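Local coordinates for protein 3' terminal uridylyl transferase (Trypanosoma brucei, PDB 5HZD) that adds uridines from UTP to the 3' ends of guide RNAs, ribosomal RNA and some mRNAs in trypanosome mitochondria and takes part in RNA editing, at residues A114-W118 / R311-I315; R295-L299 / P358-E363; Y337-M342 / I465-Y469; P354-P358 / L419-G423; L430-V434 / E471-L475. All blocks are in the same frame, centred on the assembly; numbering follows the deposited sequence. Where two conformers were deposited one is given.

Interaction 1 of 5, residues A114-W118 / R311-I315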
# COMPACT_ATOMS: atom_id res chain seq x y z
N ALA A 114 2.12 -7.22 0.39
CA ALA A 114 0.98 -7.75 1.15
C ALA A 114 0.15 -8.76 0.36
O ALA A 114 -0.30 -9.76 0.94
CB ALA A 114 0.10 -6.61 1.62
N MET A 115 -0.04 -8.54 -0.95
CA MET A 115 -0.91 -9.39 -1.77
C MET A 115 -0.14 -10.32 -2.68
O MET A 115 -0.75 -11.16 -3.35
CB MET A 115 -1.83 -8.55 -2.66
CG MET A 115 -2.60 -7.47 -1.94
SD MET A 115 -3.99 -8.22 -1.04
CE MET A 115 -4.49 -6.86 0.01
N GLY A 116 1.18 -10.18 -2.75
CA GLY A 116 2.00 -11.06 -3.57
C GLY A 116 1.74 -10.97 -5.06
O GLY A 116 2.15 -11.85 -5.81
N VAL A 117 1.08 -9.89 -5.49
CA VAL A 117 0.82 -9.64 -6.90
C VAL A 117 0.89 -8.13 -7.14
O VAL A 117 0.78 -7.34 -6.18
CB VAL A 117 -0.59 -10.14 -7.35
CG1 VAL A 117 -0.72 -11.64 -7.20
CG2 VAL A 117 -1.70 -9.41 -6.58
N TRP A 118 1.03 -7.73 -8.41
CA TRP A 118 0.95 -6.31 -8.78
C TRP A 118 0.27 -6.20 -10.15
O TRP A 118 0.58 -6.96 -11.06
CB TRP A 118 2.35 -5.70 -8.80
CG TRP A 118 2.37 -4.21 -9.15
CD1 TRP A 118 1.74 -3.21 -8.50
CD2 TRP A 118 3.11 -3.61 -10.21
NE1 TRP A 118 2.02 -2.00 -9.09
CE2 TRP A 118 2.85 -2.22 -10.16
CE3 TRP A 118 3.94 -4.10 -11.22
CZ2 TRP A 118 3.42 -1.31 -11.05
CZ3 TRP A 118 4.49 -3.20 -12.12
CH2 TRP A 118 4.22 -1.82 -12.03
N ARG A 311 -6.60 -13.13 0.51
CA ARG A 311 -6.32 -11.97 -0.35
C ARG A 311 -7.54 -11.50 -1.16
O ARG A 311 -7.79 -10.29 -1.22
CB ARG A 311 -5.13 -12.22 -1.27
CG ARG A 311 -3.79 -12.31 -0.53
CD ARG A 311 -2.71 -12.74 -1.52
NE ARG A 311 -2.92 -14.11 -1.96
CZ ARG A 311 -2.33 -14.63 -3.02
NH1 ARG A 311 -1.53 -13.89 -3.77
NH2 ARG A 311 -2.58 -15.90 -3.34
N PRO A 312 -8.29 -12.42 -1.78
CA PRO A 312 -9.46 -11.94 -2.53
C PRO A 312 -10.43 -11.15 -1.65
O PRO A 312 -10.93 -10.08 -2.05
CB PRO A 312 -10.09 -13.24 -3.06
CG PRO A 312 -8.88 -14.11 -3.30
CD PRO A 312 -8.04 -13.86 -2.04
N GLY A 313 -10.66 -11.60 -0.42
CA GLY A 313 -11.54 -10.83 0.44
C GLY A 313 -10.97 -9.48 0.81
O GLY A 313 -11.71 -8.51 0.90
N ALA A 314 -9.65 -9.41 1.04
CA ALA A 314 -9.02 -8.16 1.40
C ALA A 314 -9.13 -7.17 0.26
O ALA A 314 -9.37 -5.97 0.49
CB ALA A 314 -7.55 -8.41 1.72
N ILE A 315 -8.99 -7.65 -0.97
CA ILE A 315 -9.11 -6.77 -2.15
C ILE A 315 -10.51 -6.20 -2.30
O ILE A 315 -10.71 -4.97 -2.48
CB ILE A 315 -8.66 -7.53 -3.39
CG1 ILE A 315 -7.15 -7.77 -3.29
CG2 ILE A 315 -8.99 -6.76 -4.68
CD1 ILE A 315 -6.67 -8.81 -4.33
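R311 NH1 gives a hydrogen bond to the carbonyl oxygen of M115, at 2.9 Å and almost straight (168° at the hydrogen). The oxygen lies in the guanidinium plane, at its edge, while NH1 comes to the carbonyl tilted about 30° from the carbonyl plane. R311 CD passes 3.1 Å from M115 O, and the bend at chi3 (-69°) then turns NH1 onto the same oxygen, so both the methylene and the nitrogen lie close to it. V117 touches more lightly, with CG1 4.2 Å from R311 NH1.

The thioether of M115 makes the apolar half of the contact. Its chain bends at chi2 and runs past R311 and I315 in the opposite sense to theirs: SD lies 3.9 Å from I315 CG1 and 4.1 Å from R311 CG, and CE ends 3.8 Å from A314 CB.

One shell out, G116 has positive phi and leaves the helical path just after helix 111-114, and its backbone is hydrogen-bonded to T376. L304 of helix 292-304 packs on both M115 and R311. In this chain, the zinc-finger and catalytic part of a longer protein, the contact joins the loop that leads toward palm strand 124-129 to one face of helix 310-324. The helix carries K318, a UTP-binding residue, whose side chain is about 6 Å from that of I315.

R311 NH1 also reaches T376 O, and NH2 reaches P377 O. The buried guanidinium is therefore met by three backbone carbonyls, and its charge is probably spread over their peptide dipoles.

Interaction 2 of 5, residues R295-L299 / P358-E363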
# COMPACT_ATOMS: atom_id res chain seq x y z
N ARG A 295 7.75 -3.50 7.55
CA ARG A 295 7.30 -4.43 8.58
C ARG A 295 5.79 -4.61 8.51
O ARG A 295 5.30 -5.75 8.62
CB ARG A 295 7.71 -3.91 9.95
CG ARG A 295 7.69 -5.01 11.00
CD ARG A 295 8.02 -4.42 12.35
NE ARG A 295 8.27 -5.43 13.36
CZ ARG A 295 8.48 -5.13 14.63
NH1 ARG A 295 8.46 -3.84 14.99
NH2 ARG A 295 8.71 -6.10 15.53
N ASN A 296 5.06 -3.51 8.31
CA ASN A 296 3.59 -3.58 8.22
C ASN A 296 3.20 -4.49 7.05
O ASN A 296 2.33 -5.37 7.20
CB ASN A 296 2.99 -2.21 7.97
CG ASN A 296 3.01 -1.33 9.19
OD1 ASN A 296 3.52 -1.69 10.23
ND2 ASN A 296 2.43 -0.13 9.05
N SER A 297 3.82 -4.30 5.89
CA SER A 297 3.44 -5.08 4.71
C SER A 297 3.79 -6.56 4.89
O SER A 297 3.06 -7.44 4.45
CB SER A 297 4.13 -4.53 3.45
OG SER A 297 3.70 -3.20 3.17
N THR A 298 4.90 -6.84 5.57
CA THR A 298 5.35 -8.20 5.77
C THR A 298 4.40 -8.91 6.74
O THR A 298 4.08 -10.09 6.54
CB THR A 298 6.80 -8.19 6.28
OG1 THR A 298 7.62 -7.51 5.31
CG2 THR A 298 7.30 -9.60 6.47
N LEU A 299 3.90 -8.20 7.75
CA LEU A 299 2.89 -8.81 8.64
C LEU A 299 1.61 -9.16 7.86
O LEU A 299 1.07 -10.28 8.02
CB LEU A 299 2.53 -7.82 9.76
CG LEU A 299 1.44 -8.33 10.73
CD1 LEU A 299 1.85 -9.63 11.39
CD2 LEU A 299 1.16 -7.22 11.77
N PRO A 358 2.42 -9.83 15.94
CA PRO A 358 3.22 -8.86 15.17
C PRO A 358 4.72 -8.90 15.53
O PRO A 358 5.55 -8.67 14.64
CB PRO A 358 2.56 -7.53 15.52
CG PRO A 358 1.07 -7.93 15.67
CD PRO A 358 1.19 -9.21 16.47
N LEU A 359 5.06 -9.25 16.75
CA LEU A 359 6.48 -9.33 17.17
C LEU A 359 7.30 -10.41 16.47
O LEU A 359 8.54 -10.39 16.53
CB LEU A 359 6.58 -9.48 18.69
CG LEU A 359 6.02 -8.28 19.47
CD1 LEU A 359 6.31 -8.40 20.95
CD2 LEU A 359 6.54 -6.96 18.92
N GLU A 360 6.62 -11.35 15.80
CA GLU A 360 7.27 -12.38 15.00
C GLU A 360 7.95 -11.87 13.73
O GLU A 360 8.83 -12.56 13.18
CB GLU A 360 6.24 -13.45 14.57
CG GLU A 360 5.88 -14.40 15.67
CD GLU A 360 4.82 -15.39 15.25
OE1 GLU A 360 5.11 -16.23 14.35
OE2 GLU A 360 3.70 -15.32 15.79
N ILE A 361 7.53 -10.71 13.26
CA ILE A 361 8.16 -10.04 12.12
C ILE A 361 9.23 -9.11 12.70
O ILE A 361 8.91 -8.20 13.46
CB ILE A 361 7.16 -9.19 11.33
CG1 ILE A 361 5.86 -9.97 11.03
CG2 ILE A 361 7.81 -8.65 10.07
CD1 ILE A 361 6.05 -11.27 10.28
N PRO A 362 10.51 -9.37 12.40
CA PRO A 362 11.56 -8.56 13.02
C PRO A 362 11.50 -7.11 12.57
O PRO A 362 11.13 -6.80 11.42
CB PRO A 362 12.86 -9.19 12.51
CG PRO A 362 12.47 -10.42 11.78
CD PRO A 362 11.02 -10.38 11.46
N GLU A 363 11.84 -6.21 13.49
CA GLU A 363 12.00 -4.81 13.17
C GLU A 363 13.31 -4.63 12.37
O GLU A 363 13.38 -3.83 11.42
CB GLU A 363 12.09 -3.97 14.47
CG GLU A 363 12.33 -2.48 14.17
CD GLU A 363 12.40 -1.61 15.41
OE1 GLU A 363 12.03 -2.08 16.50
OE2 GLU A 363 12.84 -0.44 15.28
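R295 leaves helix 292-304 toward I361 with CG anti to the backbone N (chi1 -161°) and stays extended as far as NE. CG runs alongside the isoleucine, 3.8 Å from I361 CG2, and CD passes 4.0 Å from P362 O. Next, NE donates to I361 O at 2.8 Å, coming from above the carbonyl plane, while NH2 of the same group donates to that oxygen at 3.0 Å, nearly in line with the C=O bond. Both hydrogen bonds are bent (148° and 139°), the price of a side-on grip on a single atom that lies near the guanidinium plane. R295, N296 and S297 belong to the UTP-binding site, so this grip links helix residues that bind UTP to the 358-363 segment, which starts as a 3-10 turn. Over one guanidinium face sits E363 N; NH1 touches E363 CB at 3.7 Å. The E363 carboxylate, well out of the plane, is near in charge only. Further along the helix, T298 CG2 also meets I361 CG2 at 3.8 Å, whereas T298 OG1 turns back to I294 O. The L299 and I361 side chains cross at about a right angle, CD1 against CG1, and L299 CD2 rests 4.0 Å from P358 CG.

Interaction 3 of 5, residues Y337-M342 / I465-Y469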
# COMPACT_ATOMS: atom_id res chain seq x y z
N TYR A 337 -5.01 0.19 5.64
CA TYR A 337 -4.38 -0.70 6.61
C TYR A 337 -5.39 -1.08 7.69
O TYR A 337 -5.47 -2.26 8.05
CB TYR A 337 -3.18 0.02 7.25
CG TYR A 337 -2.30 -0.80 8.17
CD1 TYR A 337 -1.82 -2.04 7.80
CD2 TYR A 337 -1.85 -0.26 9.38
CE1 TYR A 337 -0.95 -2.77 8.65
CE2 TYR A 337 -0.98 -0.97 10.22
CZ TYR A 337 -0.54 -2.22 9.85
OH TYR A 337 0.32 -2.91 10.70
N ALA A 338 -6.16 -0.12 8.19
CA ALA A 338 -7.16 -0.42 9.24
C ALA A 338 -8.19 -1.45 8.75
O ALA A 338 -8.62 -2.35 9.51
CB ALA A 338 -7.86 0.84 9.68
N ILE A 339 -8.62 -1.31 7.49
CA ILE A 339 -9.60 -2.26 6.93
C ILE A 339 -8.98 -3.66 6.85
O ILE A 339 -9.64 -4.64 7.18
CB ILE A 339 -10.11 -1.81 5.55
CG1 ILE A 339 -10.75 -0.41 5.62
CG2 ILE A 339 -11.19 -2.80 5.00
CD1 ILE A 339 -11.87 -0.26 6.66
N ASN A 340 -7.71 -3.76 6.43
CA ASN A 340 -7.07 -5.08 6.41
C ASN A 340 -6.99 -5.68 7.82
O ASN A 340 -7.17 -6.89 8.01
CB ASN A 340 -5.67 -4.99 5.82
CG ASN A 340 -5.66 -5.07 4.32
OD1 ASN A 340 -6.41 -5.84 3.72
ND2 ASN A 340 -4.80 -4.27 3.69
N ILE A 341 -6.75 -4.83 8.83
CA ILE A 341 -6.72 -5.34 10.20
C ILE A 341 -8.11 -5.83 10.62
O ILE A 341 -8.21 -6.88 11.28
CB ILE A 341 -6.14 -4.31 11.18
CG1 ILE A 341 -4.65 -4.10 10.85
CG2 ILE A 341 -6.32 -4.77 12.64
CD1 ILE A 341 -4.06 -2.80 11.42
N MET A 342 -9.16 -5.11 10.26
CA MET A 342 -10.50 -5.59 10.54
C MET A 342 -10.72 -6.98 9.93
O MET A 342 -11.26 -7.86 10.58
CB MET A 342 -11.58 -4.65 9.98
CG MET A 342 -11.66 -3.33 10.70
SD MET A 342 -13.05 -2.35 10.10
CE MET A 342 -14.45 -3.37 10.56
N ILE A 465 -9.35 0.23 16.83
CA ILE A 465 -8.51 -0.73 16.13
C ILE A 465 -7.08 -0.41 16.57
O ILE A 465 -6.61 0.72 16.39
CB ILE A 465 -8.62 -0.55 14.61
CG1 ILE A 465 -10.06 -0.80 14.15
CG2 ILE A 465 -7.69 -1.52 13.91
CD1 ILE A 465 -10.22 -0.62 12.63
N GLU A 466 -6.43 -1.38 17.21
CA GLU A 466 -5.08 -1.16 17.72
C GLU A 466 -4.06 -1.28 16.58
O GLU A 466 -4.06 -2.27 15.83
CB GLU A 466 -4.78 -2.17 18.84
CG GLU A 466 -3.36 -2.03 19.45
CD GLU A 466 -3.09 -2.86 20.71
OE1 GLU A 466 -3.77 -3.87 20.99
OE2 GLU A 466 -2.17 -2.47 21.46
N ASP A 467 -3.20 -0.27 16.42
CA ASP A 467 -2.10 -0.39 15.45
C ASP A 467 -1.10 -1.44 15.95
O ASP A 467 -0.67 -1.42 17.11
CB ASP A 467 -1.39 0.95 15.28
CG ASP A 467 -0.36 0.92 14.19
OD1 ASP A 467 0.73 0.38 14.42
OD2 ASP A 467 -0.62 1.46 13.12
N PRO A 468 -0.72 -2.40 15.07
CA PRO A 468 0.14 -3.49 15.52
C PRO A 468 1.50 -3.05 16.09
O PRO A 468 1.96 -3.66 17.05
CB PRO A 468 0.35 -4.29 14.23
CG PRO A 468 -0.94 -4.13 13.51
CD PRO A 468 -1.32 -2.67 13.75
N TYR A 469 2.10 -2.00 15.52
CA TYR A 469 3.48 -1.64 15.94
C TYR A 469 3.62 -0.29 16.64
O TYR A 469 4.65 -0.02 17.27
CB TYR A 469 4.45 -1.74 14.76
CG TYR A 469 4.55 -3.15 14.20
CD1 TYR A 469 5.08 -4.20 14.97
CD2 TYR A 469 4.10 -3.43 12.92
CE1 TYR A 469 5.15 -5.49 14.47
CE2 TYR A 469 4.17 -4.71 12.41
CZ TYR A 469 4.68 -5.73 13.18
OH TYR A 469 4.76 -6.98 12.67
O HOH W 1 1.62 -1.27 12.49
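Y337 and P468 come at each other from opposite directions, and the phenol oxygen Y337 OH ends 3.3 Å from P468 CG. A chi1 of -173° carries the tyrosine ring out from helix 336-349 toward the 465-469 loop. D467 meets it crosswise: OD2 lies in the ring plane at the edge, 3.8 Å from Y337 CE2, with the carboxylate turned 60° against the ring. A water bridges the polar ends of the two, 2.8 Å from Y337 OH and donating to D467 OD1 at 2.7 Å. That same OD1 takes the backbone N-H of Y469 at 3.0 Å, closing an Asx turn, and also the N-H of E470. The carboxylate is therefore fixed by its own loop before it meets the helix.

Over one face of the ring the contact is apolar. I341 was built in two conformers; in one, CD1 lies over the centre of the Y337 ring and 3.6 Å from P468 CD, so this contact is provisional. I465 enters beside it, its CG2 set obliquely against I341 CG2. Its longer branch crosses M342 at about a right angle, bringing I465 CD1 to 3.6 Å from M342 CG, with A338 CB close by.

Outside these segments, Y469 OH bonds to P358 O and its ring leans on N296 and R295. Y337 is a UTP-binding residue, and residues 465-469 begin the segment thought to form the nucleotide recognition motif. The arrangement is that of the base end of a TUTase nucleotide pocket, where, as in relatives, the tyrosine probably stacks on the uracil.

Interaction 4 of 5, residues P354-P358 / L419-G423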
# COMPACT_ATOMS: atom_id res chain seq x y z
N PRO A 354 -4.38 -18.93 11.23
CA PRO A 354 -3.68 -18.98 12.52
C PRO A 354 -3.30 -17.59 13.01
O PRO A 354 -3.05 -16.66 12.24
CB PRO A 354 -2.40 -19.78 12.19
CG PRO A 354 -2.76 -20.60 11.00
CD PRO A 354 -3.64 -19.67 10.18
N TYR A 355 -3.24 -17.44 14.33
CA TYR A 355 -2.74 -16.18 14.89
C TYR A 355 -1.26 -15.96 14.59
O TYR A 355 -0.46 -16.91 14.64
CB TYR A 355 -2.99 -16.18 16.42
CG TYR A 355 -2.42 -14.96 17.08
CD1 TYR A 355 -3.05 -13.72 16.94
CD2 TYR A 355 -1.24 -15.02 17.82
CE1 TYR A 355 -2.51 -12.58 17.50
CE2 TYR A 355 -0.69 -13.87 18.41
CZ TYR A 355 -1.35 -12.66 18.23
OH TYR A 355 -0.80 -11.55 18.80
N VAL A 356 -0.88 -14.72 14.27
CA VAL A 356 0.52 -14.34 14.15
C VAL A 356 0.78 -13.14 15.06
O VAL A 356 0.13 -12.09 14.91
CB VAL A 356 0.87 -13.91 12.72
CG1 VAL A 356 2.35 -13.49 12.63
CG2 VAL A 356 0.57 -15.00 11.72
N ASP A 357 1.72 -13.27 15.99
CA ASP A 357 2.08 -12.11 16.82
C ASP A 357 2.85 -11.10 15.96
O ASP A 357 3.83 -11.48 15.30
CB ASP A 357 2.93 -12.56 18.00
CG ASP A 357 3.07 -11.49 19.06
OD1 ASP A 357 3.23 -10.30 18.72
OD2 ASP A 357 3.00 -11.83 20.27
N PRO A 358 2.42 -9.83 15.94
CA PRO A 358 3.22 -8.86 15.17
C PRO A 358 4.72 -8.90 15.53
O PRO A 358 5.55 -8.67 14.64
CB PRO A 358 2.56 -7.53 15.52
CG PRO A 358 1.07 -7.93 15.67
CD PRO A 358 1.19 -9.21 16.47
N LEU A 419 -4.58 -7.23 16.74
CA LEU A 419 -3.77 -8.42 16.43
C LEU A 419 -2.62 -8.54 17.40
O LEU A 419 -1.77 -9.42 17.26
CB LEU A 419 -3.23 -8.34 14.99
CG LEU A 419 -4.28 -8.14 13.91
CD1 LEU A 419 -3.55 -8.01 12.57
CD2 LEU A 419 -5.20 -9.32 13.95
N ASN A 420 -2.57 -7.71 18.45
CA ASN A 420 -1.40 -7.75 19.32
C ASN A 420 -1.45 -8.85 20.36
O ASN A 420 -0.46 -9.08 21.07
CB ASN A 420 -1.22 -6.41 20.05
CG ASN A 420 -0.71 -5.34 19.14
OD1 ASN A 420 -1.47 -4.75 18.40
ND2 ASN A 420 0.60 -5.11 19.15
N ARG A 421 -2.60 -9.50 20.46
CA ARG A 421 -2.76 -10.67 21.33
C ARG A 421 -3.83 -11.53 20.70
O ARG A 421 -4.67 -11.01 19.97
CB ARG A 421 -3.12 -10.24 22.77
CG ARG A 421 -4.42 -9.46 22.89
CD ARG A 421 -4.45 -8.63 24.19
NE ARG A 421 -3.25 -7.83 24.36
CZ ARG A 421 -3.02 -6.66 23.75
NH1 ARG A 421 -3.90 -6.14 22.88
NH2 ARG A 421 -1.88 -6.03 23.97
N PRO A 422 -3.83 -12.84 20.97
CA PRO A 422 -4.77 -13.75 20.30
C PRO A 422 -6.19 -13.74 20.84
O PRO A 422 -7.13 -14.06 20.12
CB PRO A 422 -4.15 -15.14 20.56
CG PRO A 422 -3.34 -14.97 21.81
CD PRO A 422 -2.79 -13.56 21.73
N GLY A 423 -6.34 -13.38 22.11
CA GLY A 423 -7.65 -13.36 22.72
C GLY A 423 -8.32 -12.01 22.57
O GLY A 423 -7.94 -11.21 21.73
O HOH W 2 2.13 -8.23 20.16
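The hydroxyl of Y355 donates to the carbonyl oxygen of L419 at 2.8 Å, approaching from above the carbonyl plane with an angle of 136° at the oxygen. The acceptor lies close to the plane of the tyrosine ring, at its edge, so CE1 comes near it as well. P358 adds a ring carbon to the same oxygen, CD being 3.1 Å from L419 O, so a phenol and a proline both lie against this carbonyl.

A chi1 of 176° sends the tyrosine ring across to the 419-423 segment, and chi2 turns one of its faces to P422. P422 CB stands 3.9 Å from the centroid of the Y355 ring and only 12° off its normal, a CH-pi contact, and the proline nitrogen also lies over that face. Here the loop that follows helix 336-349 packs against the connection between the short strands 415-416 and 425-426, the latter segment within the Cid1-type poly(A) polymerase family region. Y303 of helix 292-304 touches both sides: its side chain meets Y355 and L419, and its hydroxyl bonds to V356 N.

Toward N420 a water takes over, donating to D357 OD1 at 2.8 Å and to N420 O at 2.9 Å. D357 OD1 has a further donor in L359 N, while N420 ND2 is bonded to P468 O. On the inner side L419 CB faces P358 CG at 4.4 Å, and the leucine continues into I341, I344 and Y345 of helix 336-349.

Interaction 5 of 5, residues L430-V434 / E471-L475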
# COMPACT_ATOMS: atom_id res chain seq x y z
N LEU A 430 -6.24 -1.27 27.13
CA LEU A 430 -5.35 -0.29 26.50
C LEU A 430 -5.46 1.11 27.10
O LEU A 430 -4.73 2.02 26.68
CB LEU A 430 -5.67 -0.20 25.00
CG LEU A 430 -5.62 -1.53 24.23
CD1 LEU A 430 -5.71 -1.28 22.71
CD2 LEU A 430 -4.35 -2.31 24.52
N GLY A 431 -6.39 1.29 28.03
CA GLY A 431 -6.66 2.59 28.63
C GLY A 431 -7.54 3.41 27.68
O GLY A 431 -7.55 4.64 27.77
N TRP A 432 -8.28 2.73 26.82
CA TRP A 432 -9.13 3.39 25.83
C TRP A 432 -10.61 3.36 26.25
O TRP A 432 -11.51 3.61 25.45
CB TRP A 432 -8.97 2.70 24.48
CG TRP A 432 -7.64 2.90 23.84
CD1 TRP A 432 -6.56 3.59 24.35
CD2 TRP A 432 -7.23 2.41 22.57
NE1 TRP A 432 -5.51 3.55 23.46
CE2 TRP A 432 -5.89 2.82 22.36
CE3 TRP A 432 -7.85 1.62 21.59
CZ2 TRP A 432 -5.17 2.50 21.21
CZ3 TRP A 432 -7.17 1.33 20.44
CH2 TRP A 432 -5.83 1.76 20.25
N HIS A 433 -10.86 3.08 27.53
CA HIS A 433 -12.23 3.01 28.05
C HIS A 433 -12.76 4.38 28.48
O HIS A 433 -13.94 4.51 28.84
CB HIS A 433 -12.29 2.05 29.22
CG HIS A 433 -11.41 2.45 30.35
ND1 HIS A 433 -10.04 2.59 30.22
CD2 HIS A 433 -11.70 2.78 31.64
CE1 HIS A 433 -9.53 2.98 31.37
NE2 HIS A 433 -10.51 3.10 32.25
N VAL A 434 -11.89 5.39 28.48
CA VAL A 434 -12.25 6.77 28.82
C VAL A 434 -11.64 7.70 27.77
O VAL A 434 -10.48 7.52 27.40
CB VAL A 434 -11.68 7.16 30.21
CG1 VAL A 434 -12.00 8.62 30.55
CG2 VAL A 434 -12.22 6.24 31.29
N GLU A 471 2.29 1.55 19.77
CA GLU A 471 1.43 1.48 20.95
C GLU A 471 0.68 2.79 21.19
O GLU A 471 1.13 3.89 20.84
CB GLU A 471 2.18 1.04 22.21
CG GLU A 471 1.25 0.42 23.26
CD GLU A 471 1.97 0.16 24.58
OE1 GLU A 471 1.28 -0.05 25.61
OE2 GLU A 471 3.22 0.16 24.59
N ASN A 472 -0.51 2.62 21.74
CA ASN A 472 -1.41 3.70 22.06
C ASN A 472 -1.88 4.52 20.89
O ASN A 472 -2.23 5.68 21.07
CB ASN A 472 -0.82 4.61 23.15
CG ASN A 472 -1.91 5.32 23.93
OD1 ASN A 472 -3.02 4.78 24.07
ND2 ASN A 472 -1.63 6.53 24.40
N LEU A 473 -1.95 3.90 19.71
CA LEU A 473 -2.51 4.55 18.53
C LEU A 473 -3.78 3.83 18.10
O LEU A 473 -3.73 2.66 17.72
CB LEU A 473 -1.52 4.53 17.37
CG LEU A 473 -2.03 5.23 16.10
CD1 LEU A 473 -2.22 6.73 16.32
CD2 LEU A 473 -1.07 4.93 14.92
N ASN A 474 -4.90 4.52 18.20
CA ASN A 474 -6.16 4.02 17.69
C ASN A 474 -6.35 4.42 16.24
O ASN A 474 -6.41 5.61 15.93
CB ASN A 474 -7.35 4.57 18.53
CG ASN A 474 -8.70 4.02 18.06
OD1 ASN A 474 -8.74 3.02 17.34
ND2 ASN A 474 -9.80 4.68 18.45
N LEU A 475 -6.48 3.44 15.36
CA LEU A 475 -6.72 3.75 13.95
C LEU A 475 -8.09 4.40 13.76
O LEU A 475 -8.34 5.04 12.73
CB LEU A 475 -6.50 2.53 13.04
CG LEU A 475 -5.11 1.91 13.22
CD1 LEU A 475 -4.93 0.71 12.29
CD2 LEU A 475 -4.03 2.95 12.90
O HOH W 3 -4.08 4.60 26.90
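W432 and N474 form the tight side of this contact, with N474 CB over the six-membered ring of the indole, 3.9 Å from its centroid and 22° off the normal. It is a CH-pi contact on one face; L430 CD1, from the tryptophan's own segment, covers the opposite face. At the far edge W432 CH2 comes to 3.4 Å from L473 O, near the ring plane. Y461 stacks its ring on W432 as well. The N474 amide lies 35° from the indole plane and is held firmly from outside, OD1 by the N-H groups of I465 and G476, ND2 by the carbonyls of R460 and L463.

The other side is more open and wetter. N472 is exposed, touching the indole through its oxygen: W432 NE1 donates to N472 OD1 at 2.8 Å, straight (173°), in the ring plane and nearly in line with the amide C=O. A water donates to the same OD1 at 3.0 Å and to L430 O at 2.7 Å, bridging the two segments.

Residues 471-474 belong to the inferred nucleotide recognition motif, whose final residues take part in this contact. Helix 427-430 finishes in a Schellman motif at G431, just before the tryptophan; L430 and W432 rest on V416 of strand 415-416, and L475, at the inner end, packs on A338 and I341 of helix 336-349.

In the fold
Interaction 3 touches all four others, its centre 12 to 13 Å from those of interactions 2, 4 and 5 and 16 Å from that of interaction 1. Y469 OH is 2.7 Å from the oxygen of P358, which interactions 2 and 4 share, and P468 O is 2.9 Å from N420 ND2. Backbone pairing of I465 O with L475 N, 2.9 Å, leads on to interaction 5. From interaction 1, A114 touches S297 and A314 touches N340. The UTP-binding residues R295, N296, S297 and Y337 fall in interactions 2 and 3; interaction 5 takes in the last residues of the inferred recognition motif, its centre 28 Å from that of interaction 1.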